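Local structure of dopamine N-acetyltransferase-like Protein (Tribolium castaneum, 6V3T) at residues Ser164-Arg169 against Ser200-Tyr205; Lys159-Ser164 against Tyr205-Lys210. The protein probably transfers acyl groups, from acetyl to long-chain fatty acyl, from coenzyme A to the amine of serotonin and related arylalkylamines. One frame throughout, in Å; residues are numbered along the deposited sequence.

Contacts 1 and 2 lie on the same side of the chain's centre, their own centres about 10 Å apart, and both border acetyl-CoA. Contact 2 pairs neighbouring strands of the central sheet; contact 1 joins the helix that follows the first of them, 165-174, to the loop that leads into the second, 204-211. They share S164 and Y205. Between them Q168 of contact 1 reaches K206, OE1 to CD at 3.4 Å, and T167 CG2 rests on A162 CB at 3.8 Å. Along the cofactor the work is divided: F166 and R169 in contact 1 meet its adenosine end, whereas D161 and T163 in contact 2 meet the arm that carries the acetyl thioester.

Contact 1 (Ser164-Arg169 against Ser200-Tyr205). With ACO (acetyl coenzyme *a), chain G.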
loop_
_atom_site.group_PDB
_atom_site.type_symbol
_atom_site.label_atom_id
_atom_site.label_comp_id
_atom_site.label_asym_id
_atom_site.label_seq_id
_atom_site.Cartn_x
_atom_site.Cartn_y
_atom_site.Cartn_z
ATOM N N SER A 164 7.569 1.307 -3.531
ATOM C CA SER A 164 8.063 2.414 -4.385
ATOM C C SER A 164 9.037 3.249 -3.561
ATOM O O SER A 164 8.729 3.518 -2.400
ATOM C CB SER A 164 6.929 3.251 -4.898
ATOM O OG SER A 164 7.388 4.227 -5.817
ATOM N N LEU A 165 10.170 3.627 -4.133
ATOM C CA LEU A 165 11.175 4.466 -3.432
ATOM C C LEU A 165 10.680 5.924 -3.376
ATOM O O LEU A 165 11.054 6.655 -2.429
ATOM C CB LEU A 165 12.515 4.302 -4.151
ATOM C CG LEU A 165 13.309 5.575 -4.401
ATOM C CD1 LEU A 165 14.119 5.937 -3.174
ATOM C CD2 LEU A 165 14.221 5.400 -5.601
ATOM N N PHE A 166 9.803 6.323 -4.285
ATOM C CA PHE A 166 9.094 7.624 -4.171
ATOM C C PHE A 166 8.302 7.618 -2.873
ATOM O O PHE A 166 8.333 8.604 -2.152
ATOM C CB PHE A 166 8.173 7.863 -5.362
ATOM C CG PHE A 166 8.840 7.634 -6.692
ATOM C CD1 PHE A 166 10.218 7.692 -6.814
ATOM C CD2 PHE A 166 8.090 7.368 -7.825
ATOM C CE1 PHE A 166 10.824 7.456 -8.034
ATOM C CE2 PHE A 166 8.700 7.148 -9.049
ATOM C CZ PHE A 166 10.066 7.196 -9.149
ATOM N N THR A 167 7.641 6.501 -2.590
ATOM C CA THR A 167 6.858 6.304 -1.349
ATOM C C THR A 167 7.800 6.291 -0.151
ATOM O O THR A 167 7.358 6.678 0.939
ATOM C CB THR A 167 6.064 4.999 -1.370
ATOM O OG1 THR A 167 5.011 5.174 -2.313
ATOM C CG2 THR A 167 5.488 4.633 -0.019
ATOM N N GLN A 168 9.015 5.787 -0.335
ATOM C CA GLN A 168 10.037 5.793 0.734
ATOM C C GLN A 168 10.391 7.252 1.025
ATOM O O GLN A 168 10.479 7.621 2.213
ATOM C CB GLN A 168 11.270 4.979 0.338
ATOM C CG GLN A 168 11.010 3.486 0.235
ATOM C CD GLN A 168 12.113 2.752 -0.492
ATOM O OE1 GLN A 168 13.301 2.938 -0.220
ATOM N NE2 GLN A 168 11.722 1.892 -1.419
ATOM N N ARG A 169 10.590 8.039 -0.028
ATOM C CA ARG A 169 10.967 9.465 0.086
ATOM C C ARG A 169 9.907 10.214 0.872
ATOM O O ARG A 169 10.269 10.932 1.769
ATOM C CB ARG A 169 11.101 10.106 -1.289
ATOM C CG ARG A 169 12.530 10.112 -1.802
ATOM C CD ARG A 169 12.492 10.111 -3.309
ATOM N NE ARG A 169 13.742 10.139 -4.054
ATOM C CZ ARG A 169 14.910 9.617 -3.685
ATOM N NH1 ARG A 169 15.080 9.005 -2.523
ATOM N NH2 ARG A 169 15.933 9.723 -4.508
ATOM N N SER A 200 15.046 -0.499 -11.919
ATOM C CA SER A 200 15.576 0.621 -11.098
ATOM C C SER A 200 14.679 1.838 -11.298
ATOM O O SER A 200 14.076 1.987 -12.362
ATOM C CB SER A 200 17.022 0.924 -11.426
ATOM O OG SER A 200 17.888 0.500 -10.375
ATOM N N PRO A 201 14.559 2.751 -10.301
ATOM C CA PRO A 201 15.418 2.774 -9.113
ATOM C C PRO A 201 14.898 2.031 -7.873
ATOM O O PRO A 201 15.418 2.274 -6.794
ATOM C CB PRO A 201 15.482 4.282 -8.807
ATOM C CG PRO A 201 14.148 4.837 -9.278
ATOM C CD PRO A 201 13.591 3.853 -10.289
ATOM N N HIS A 202 13.916 1.140 -8.049
ATOM C CA HIS A 202 13.214 0.422 -6.951
ATOM C C HIS A 202 13.932 -0.892 -6.641
ATOM O O HIS A 202 13.383 -1.957 -6.971
ATOM C CB HIS A 202 11.757 0.232 -7.343
ATOM C CG HIS A 202 11.104 1.521 -7.695
ATOM N ND1 HIS A 202 9.916 1.592 -8.339
ATOM C CD2 HIS A 202 11.482 2.799 -7.509
ATOM C CE1 HIS A 202 9.568 2.854 -8.521
ATOM N NE2 HIS A 202 10.513 3.618 -8.030
ATOM N N ASP A 203 15.114 -0.803 -6.032
ATOM C CA ASP A 203 16.043 -1.950 -5.835
ATOM C C ASP A 203 15.729 -2.662 -4.514
ATOM O O ASP A 203 16.366 -3.711 -4.264
ATOM C CB ASP A 203 17.513 -1.509 -5.831
ATOM C CG ASP A 203 17.972 -0.743 -7.063
ATOM O OD1 ASP A 203 17.359 -0.934 -8.140
ATOM O OD2 ASP A 203 18.944 0.046 -6.932
ATOM N N TYR A 204 14.825 -2.114 -3.686
ATOM C CA TYR A 204 14.489 -2.687 -2.354
ATOM C C TYR A 204 13.157 -2.153 -1.815
ATOM O O TYR A 204 12.706 -1.060 -2.210
ATOM C CB TYR A 204 15.632 -2.427 -1.374
ATOM C CG TYR A 204 16.112 -1.001 -1.333
ATOM C CD1 TYR A 204 16.871 -0.452 -2.336
ATOM C CD2 TYR A 204 15.812 -0.185 -0.277
ATOM C CE1 TYR A 204 17.301 0.862 -2.303
ATOM C CE2 TYR A 204 16.256 1.126 -0.211
ATOM C CZ TYR A 204 17.000 1.661 -1.230
ATOM O OH TYR A 204 17.419 2.954 -1.166
ATOM N N TYR A 205 12.560 -2.947 -0.918
ATOM C CA TYR A 205 11.254 -2.715 -0.245
ATOM C C TYR A 205 11.528 -2.453 1.237
ATOM O O TYR A 205 12.273 -3.237 1.883
ATOM C CB TYR A 205 10.322 -3.908 -0.485
ATOM C CG TYR A 205 9.278 -4.220 0.564
ATOM C CD1 TYR A 205 8.319 -3.294 0.946
ATOM C CD2 TYR A 205 9.188 -5.490 1.110
ATOM C CE1 TYR A 205 7.333 -3.606 1.877
ATOM C CE2 TYR A 205 8.211 -5.821 2.035
ATOM C CZ TYR A 205 7.279 -4.876 2.425
ATOM O OH TYR A 205 6.325 -5.215 3.345
HETATM N N1A ACO G . 11.636 10.321 -9.980
HETATM C C2A ACO G . 12.297 10.607 -8.850
HETATM N N3A ACO G . 11.680 10.996 -7.722
HETATM C C4A ACO G . 10.345 11.119 -7.672
HETATM C C5A ACO G . 9.573 10.830 -8.864
HETATM C C6A ACO G . 10.308 10.416 -10.052
HETATM N N6A ACO G . 9.648 10.138 -11.180
HETATM N N7A ACO G . 8.293 11.027 -8.559
HETATM C C8A ACO G . 8.244 11.421 -7.269
HETATM N N9A ACO G . 9.473 11.487 -6.761
HETATM C C1B ACO G . 9.761 11.846 -5.380
HETATM C C2B ACO G . 9.798 13.327 -5.130
HETATM O O2B ACO G . 11.109 13.837 -5.250
HETATM C C3B ACO G . 9.303 13.379 -3.706
HETATM O O3B ACO G . 10.367 13.077 -2.835
HETATM P P3B ACO G . 11.057 14.279 -2.045
HETATM O O7A ACO G . 12.491 13.827 -1.857
HETATM O O8A ACO G . 10.888 15.393 -3.065
HETATM O O9A ACO G . 10.208 14.305 -0.777
HETATM C C4B ACO G . 8.333 12.241 -3.574
HETATM O O4B ACO G . 8.652 11.369 -4.625
HETATM C C5B ACO G . 6.908 12.674 -3.698
HETATM O O5B ACO G . 6.521 12.832 -5.045
HETATM P P1A ACO G . 4.963 13.023 -5.277
HETATM O O1A ACO G . 4.376 13.666 -4.045
HETATM O O2A ACO G . 4.643 13.604 -6.615
HETATM O O3A ACO G . 4.540 11.485 -5.394
HETATM P P2A ACO G . 3.644 11.031 -6.643
HETATM O O4A ACO G . 2.461 11.984 -6.696
HETATM O O5A ACO G . 4.525 10.951 -7.863
HETATM O O6A ACO G . 3.360 9.479 -6.159
HETATM C CBP ACO G . 3.398 7.048 -6.869
HETATM C CCP ACO G . 2.794 8.453 -7.014
HETATM C CDP ACO G . 3.913 6.886 -5.448
HETATM C CEP ACO G . 4.516 6.973 -7.889
HETATM C CAP ACO G . 2.387 5.892 -7.208
HETATM O OAP ACO G . 2.181 5.860 -8.626
HETATM C C9P ACO G . 2.739 4.423 -6.773
HETATM O O9P ACO G . 3.278 3.642 -7.559
HETATM N N8P ACO G . 2.414 4.013 -5.505
HETATM C C7P ACO G . 2.736 2.702 -4.932
HETATM C C6P ACO G . 3.414 2.737 -3.546
HETATM C C5P ACO G . 2.854 1.760 -2.526
HETATM O O5P ACO G . 2.344 2.147 -1.498
HETATM N N4P ACO G . 2.983 0.461 -2.792
HETATM C C3P ACO G . 2.653 -0.615 -1.832
HETATM C C2P ACO G . 1.585 -1.645 -2.254
HETATM S S1P ACO G . 2.247 -3.238 -2.694
HETATM C C ACO G . 1.113 -3.882 -3.776
HETATM O O ACO G . -0.084 -3.681 -3.624
HETATM C CH3 ACO G . 1.541 -4.727 -4.940
#
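The adenine end of the acetyl-CoA pocket is bordered here by the first turn of helix 165-174, against which the loop before strand 204-211 packs through F166 and H202. The F166 ring lies between base and imidazole: ACO C5A sits over the centre of one face, 3.5 Å above the plane, and H202 NE2 lies over the opposite face, offset toward the rim. The two protein rings form a T-shaped pair with planes at 81° and centroids 5.0 Å apart, the imidazole presenting its edge. An alanine here would probably leave the adenine without its aromatic platform and the imidazole edge without the face it meets, opening a gap between cofactor and loop. In this GCN5-related N-acetyltransferase fold the helix thus meets cofactor and loop together. L165 backs the imidazole, its backbone N over one face of the H202 ring, 3.7 Å from CD2. Its CD2 branch meets P201 CB at 3.6 Å, the side chains crossing at about a right angle; a cis peptide bond precedes P201. One turn on, Q168 NE2 gives a weak hydrogen bond to Y204 O (3.2 Å, 131° at the hydrogen). The other amide atom, Q168 OE1, approaches the Y204 ring obliquely, 3.5 Å from CE2, with amide and ring planes 60° apart.

Contact 2 (Lys159-Ser164 against Tyr205-Lys210); sequences KVDATS and YKVMTK. With ACO (acetyl coenzyme *a), chain G.
V160 and M208 run alongside each other from the same face of the sheet, V160 CG1 meeting M208 CB at 3.7 Å. A162 projects from that face too, and its CB meets M208 SD at 3.9 Å. Helix 165-174 covers this face, with T167 and Q168 on A162 and A171 on M208. Beneath these side chains V160 with M208 and A162 with K206 are the two antiparallel hydrogen-bonded pairs, each joined by reciprocal N-H to O bonds.

K159, D161 and V207 occupy the other face. K159 CG stands anti to the backbone N (chi1 169°), which sets it beside V207 CG1 at 4.0 Å; at the end of the chain, NZ forms salt bridges with D161 and E123. Y205 turns its ring edge toward D161, the carboxylate and ring planes 34° apart, though the exact fit of hydroxyl to carboxylate is doubtful in the model. N107 also bonds D161 OD1 and, with L103 and V106 of helix 94-108, packs on the tyrosine.

Where the pairing ends, T163 OG1 lies 3.0 Å from ACO N4P and is hydrogen-bonded to E25, while D161 O comes within 3.1 Å of ACO C3P. These two contacts place the pantetheine arm at the C-terminal end of strand 157-162, whose other neighbour in the sheet is the parallel strand 120-129. In GCN5-related N-acetyltransferases the arm characteristically lies between the parallel fourth and fifth strands where they splay apart, the place these two strands hold here.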
loop_
_atom_site.group_PDB
_atom_site.type_symbol
_atom_site.label_atom_id
_atom_site.label_comp_id
_atom_site.label_asym_id
_atom_site.label_seq_id
_atom_site.Cartn_x
_atom_site.Cartn_y
_atom_site.Cartn_z
ATOM N N LYS A 159 2.120 2.623 9.764
ATOM C CA LYS A 159 3.041 1.712 9.046
ATOM C C LYS A 159 2.671 1.747 7.562
ATOM O O LYS A 159 1.480 1.999 7.254
ATOM C CB LYS A 159 2.963 0.323 9.683
ATOM C CG LYS A 159 3.651 -0.799 8.922
ATOM C CD LYS A 159 2.686 -1.632 8.149
ATOM C CE LYS A 159 3.288 -2.413 7.008
ATOM N NZ LYS A 159 2.245 -3.250 6.368
ATOM N N VAL A 160 3.663 1.543 6.691
ATOM C CA VAL A 160 3.505 1.581 5.207
ATOM C C VAL A 160 4.442 0.552 4.566
ATOM O O VAL A 160 5.672 0.544 4.893
ATOM C CB VAL A 160 3.767 2.991 4.641
ATOM C CG1 VAL A 160 5.151 3.513 5.020
ATOM C CG2 VAL A 160 3.568 3.026 3.130
ATOM N N ASP A 161 3.886 -0.275 3.679
ATOM C CA ASP A 161 4.682 -1.230 2.877
ATOM C C ASP A 161 5.220 -0.438 1.694
ATOM O O ASP A 161 4.528 -0.387 0.675
ATOM C CB ASP A 161 3.858 -2.450 2.473
ATOM C CG ASP A 161 3.781 -3.497 3.565
ATOM O OD1 ASP A 161 4.835 -4.081 3.884
ATOM O OD2 ASP A 161 2.682 -3.702 4.091
ATOM N N ALA A 162 6.374 0.199 1.869
ATOM C CA ALA A 162 6.936 1.187 0.921
ATOM C C ALA A 162 7.716 0.457 -0.168
ATOM O O ALA A 162 8.947 0.334 -0.035
ATOM C CB ALA A 162 7.806 2.178 1.658
ATOM N N THR A 163 7.014 -0.015 -1.189
ATOM C CA THR A 163 7.604 -0.793 -2.304
ATOM C C THR A 163 8.219 0.165 -3.323
ATOM O O THR A 163 9.247 -0.180 -3.919
ATOM C CB THR A 163 6.530 -1.627 -2.983
ATOM O OG1 THR A 163 5.642 -0.646 -3.507
ATOM C CG2 THR A 163 5.816 -2.565 -2.040
ATOM N N SER A 164 7.569 1.307 -3.531
ATOM C CA SER A 164 8.063 2.414 -4.385
ATOM C C SER A 164 9.037 3.249 -3.561
ATOM O O SER A 164 8.729 3.518 -2.400
ATOM C CB SER A 164 6.929 3.251 -4.898
ATOM O OG SER A 164 7.388 4.227 -5.817
ATOM N N TYR A 205 12.560 -2.947 -0.918
ATOM C CA TYR A 205 11.254 -2.715 -0.245
ATOM C C TYR A 205 11.528 -2.453 1.237
ATOM O O TYR A 205 12.273 -3.237 1.883
ATOM C CB TYR A 205 10.322 -3.908 -0.485
ATOM C CG TYR A 205 9.278 -4.220 0.564
ATOM C CD1 TYR A 205 8.319 -3.294 0.946
ATOM C CD2 TYR A 205 9.188 -5.490 1.110
ATOM C CE1 TYR A 205 7.333 -3.606 1.877
ATOM C CE2 TYR A 205 8.211 -5.821 2.035
ATOM C CZ TYR A 205 7.279 -4.876 2.425
ATOM O OH TYR A 205 6.325 -5.215 3.345
ATOM N N LYS A 206 10.992 -1.343 1.738
ATOM C CA LYS A 206 11.106 -0.955 3.156
ATOM C C LYS A 206 9.724 -1.002 3.775
ATOM O O LYS A 206 8.794 -0.437 3.165
ATOM C CB LYS A 206 11.635 0.465 3.303
ATOM C CG LYS A 206 13.137 0.621 3.174
ATOM C CD LYS A 206 13.509 2.071 3.062
ATOM C CE LYS A 206 14.976 2.342 3.259
ATOM N NZ LYS A 206 15.201 3.799 3.341
ATOM N N VAL A 207 9.611 -1.658 4.926
ATOM C CA VAL A 207 8.527 -1.402 5.910
ATOM C C VAL A 207 8.971 -0.194 6.739
ATOM O O VAL A 207 10.109 -0.199 7.230
ATOM C CB VAL A 207 8.210 -2.644 6.762
ATOM C CG1 VAL A 207 7.240 -2.331 7.890
ATOM C CG2 VAL A 207 7.653 -3.760 5.898
ATOM N N MET A 208 8.116 0.823 6.813
ATOM C CA MET A 208 8.424 2.134 7.428
ATOM C C MET A 208 7.282 2.504 8.367
ATOM O O MET A 208 6.153 2.060 8.147
ATOM C CB MET A 208 8.610 3.219 6.363
ATOM C CG MET A 208 9.649 2.841 5.320
ATOM S SD MET A 208 10.052 4.149 4.136
ATOM C CE MET A 208 11.185 5.134 5.124
ATOM N N THR A 209 7.596 3.305 9.372
ATOM C CA THR A 209 6.824 3.417 10.623
ATOM C C THR A 209 7.042 4.801 11.231
ATOM O O THR A 209 8.188 5.291 11.189
ATOM C CB THR A 209 7.252 2.292 11.567
ATOM O OG1 THR A 209 6.268 1.275 11.393
ATOM C CG2 THR A 209 7.367 2.718 13.017
ATOM N N LYS A 210 5.985 5.380 11.797
ATOM C CA LYS A 210 6.090 6.552 12.688
ATOM C C LYS A 210 5.138 6.364 13.859
ATOM O O LYS A 210 4.052 5.787 13.645
ATOM C CB LYS A 210 5.765 7.838 11.935
ATOM C CG LYS A 210 6.418 9.074 12.534
ATOM C CD LYS A 210 5.920 10.356 11.932
ATOM C CE LYS A 210 6.447 11.583 12.641
ATOM N NZ LYS A 210 5.415 12.647 12.672
HETATM N N1A ACO G . 11.636 10.321 -9.980
HETATM C C2A ACO G . 12.297 10.607 -8.850
HETATM N N3A ACO G . 11.680 10.996 -7.722
HETATM C C4A ACO G . 10.345 11.119 -7.672
HETATM C C5A ACO G . 9.573 10.830 -8.864
HETATM C C6A ACO G . 10.308 10.416 -10.052
HETATM N N6A ACO G . 9.648 10.138 -11.180
HETATM N N7A ACO G . 8.293 11.027 -8.559
HETATM C C8A ACO G . 8.244 11.421 -7.269
HETATM N N9A ACO G . 9.473 11.487 -6.761
HETATM C C1B ACO G . 9.761 11.846 -5.380
HETATM C C2B ACO G . 9.798 13.327 -5.130
HETATM O O2B ACO G . 11.109 13.837 -5.250
HETATM C C3B ACO G . 9.303 13.379 -3.706
HETATM O O3B ACO G . 10.367 13.077 -2.835
HETATM P P3B ACO G . 11.057 14.279 -2.045
HETATM O O7A ACO G . 12.491 13.827 -1.857
HETATM O O8A ACO G . 10.888 15.393 -3.065
HETATM O O9A ACO G . 10.208 14.305 -0.777
HETATM C C4B ACO G . 8.333 12.241 -3.574
HETATM O O4B ACO G . 8.652 11.369 -4.625
HETATM C C5B ACO G . 6.908 12.674 -3.698
HETATM O O5B ACO G . 6.521 12.832 -5.045
HETATM P P1A ACO G . 4.963 13.023 -5.277
HETATM O O1A ACO G . 4.376 13.666 -4.045
HETATM O O2A ACO G . 4.643 13.604 -6.615
HETATM O O3A ACO G . 4.540 11.485 -5.394
HETATM P P2A ACO G . 3.644 11.031 -6.643
HETATM O O4A ACO G . 2.461 11.984 -6.696
HETATM O O5A ACO G . 4.525 10.951 -7.863
HETATM O O6A ACO G . 3.360 9.479 -6.159
HETATM C CBP ACO G . 3.398 7.048 -6.869
HETATM C CCP ACO G . 2.794 8.453 -7.014
HETATM C CDP ACO G . 3.913 6.886 -5.448
HETATM C CEP ACO G . 4.516 6.973 -7.889
HETATM C CAP ACO G . 2.387 5.892 -7.208
HETATM O OAP ACO G . 2.181 5.860 -8.626
HETATM C C9P ACO G . 2.739 4.423 -6.773
HETATM O O9P ACO G . 3.278 3.642 -7.559
HETATM N N8P ACO G . 2.414 4.013 -5.505
HETATM C C7P ACO G . 2.736 2.702 -4.932
HETATM C C6P ACO G . 3.414 2.737 -3.546
HETATM C C5P ACO G . 2.854 1.760 -2.526
HETATM O O5P ACO G . 2.344 2.147 -1.498
HETATM N N4P ACO G . 2.983 0.461 -2.792
HETATM C C3P ACO G . 2.653 -0.615 -1.832
HETATM C C2P ACO G . 1.585 -1.645 -2.254
HETATM S S1P ACO G . 2.247 -3.238 -2.694
HETATM C C ACO G . 1.113 -3.882 -3.776
HETATM O O ACO G . -0.084 -3.681 -3.624
HETATM C CH3 ACO G . 1.541 -4.727 -4.940
#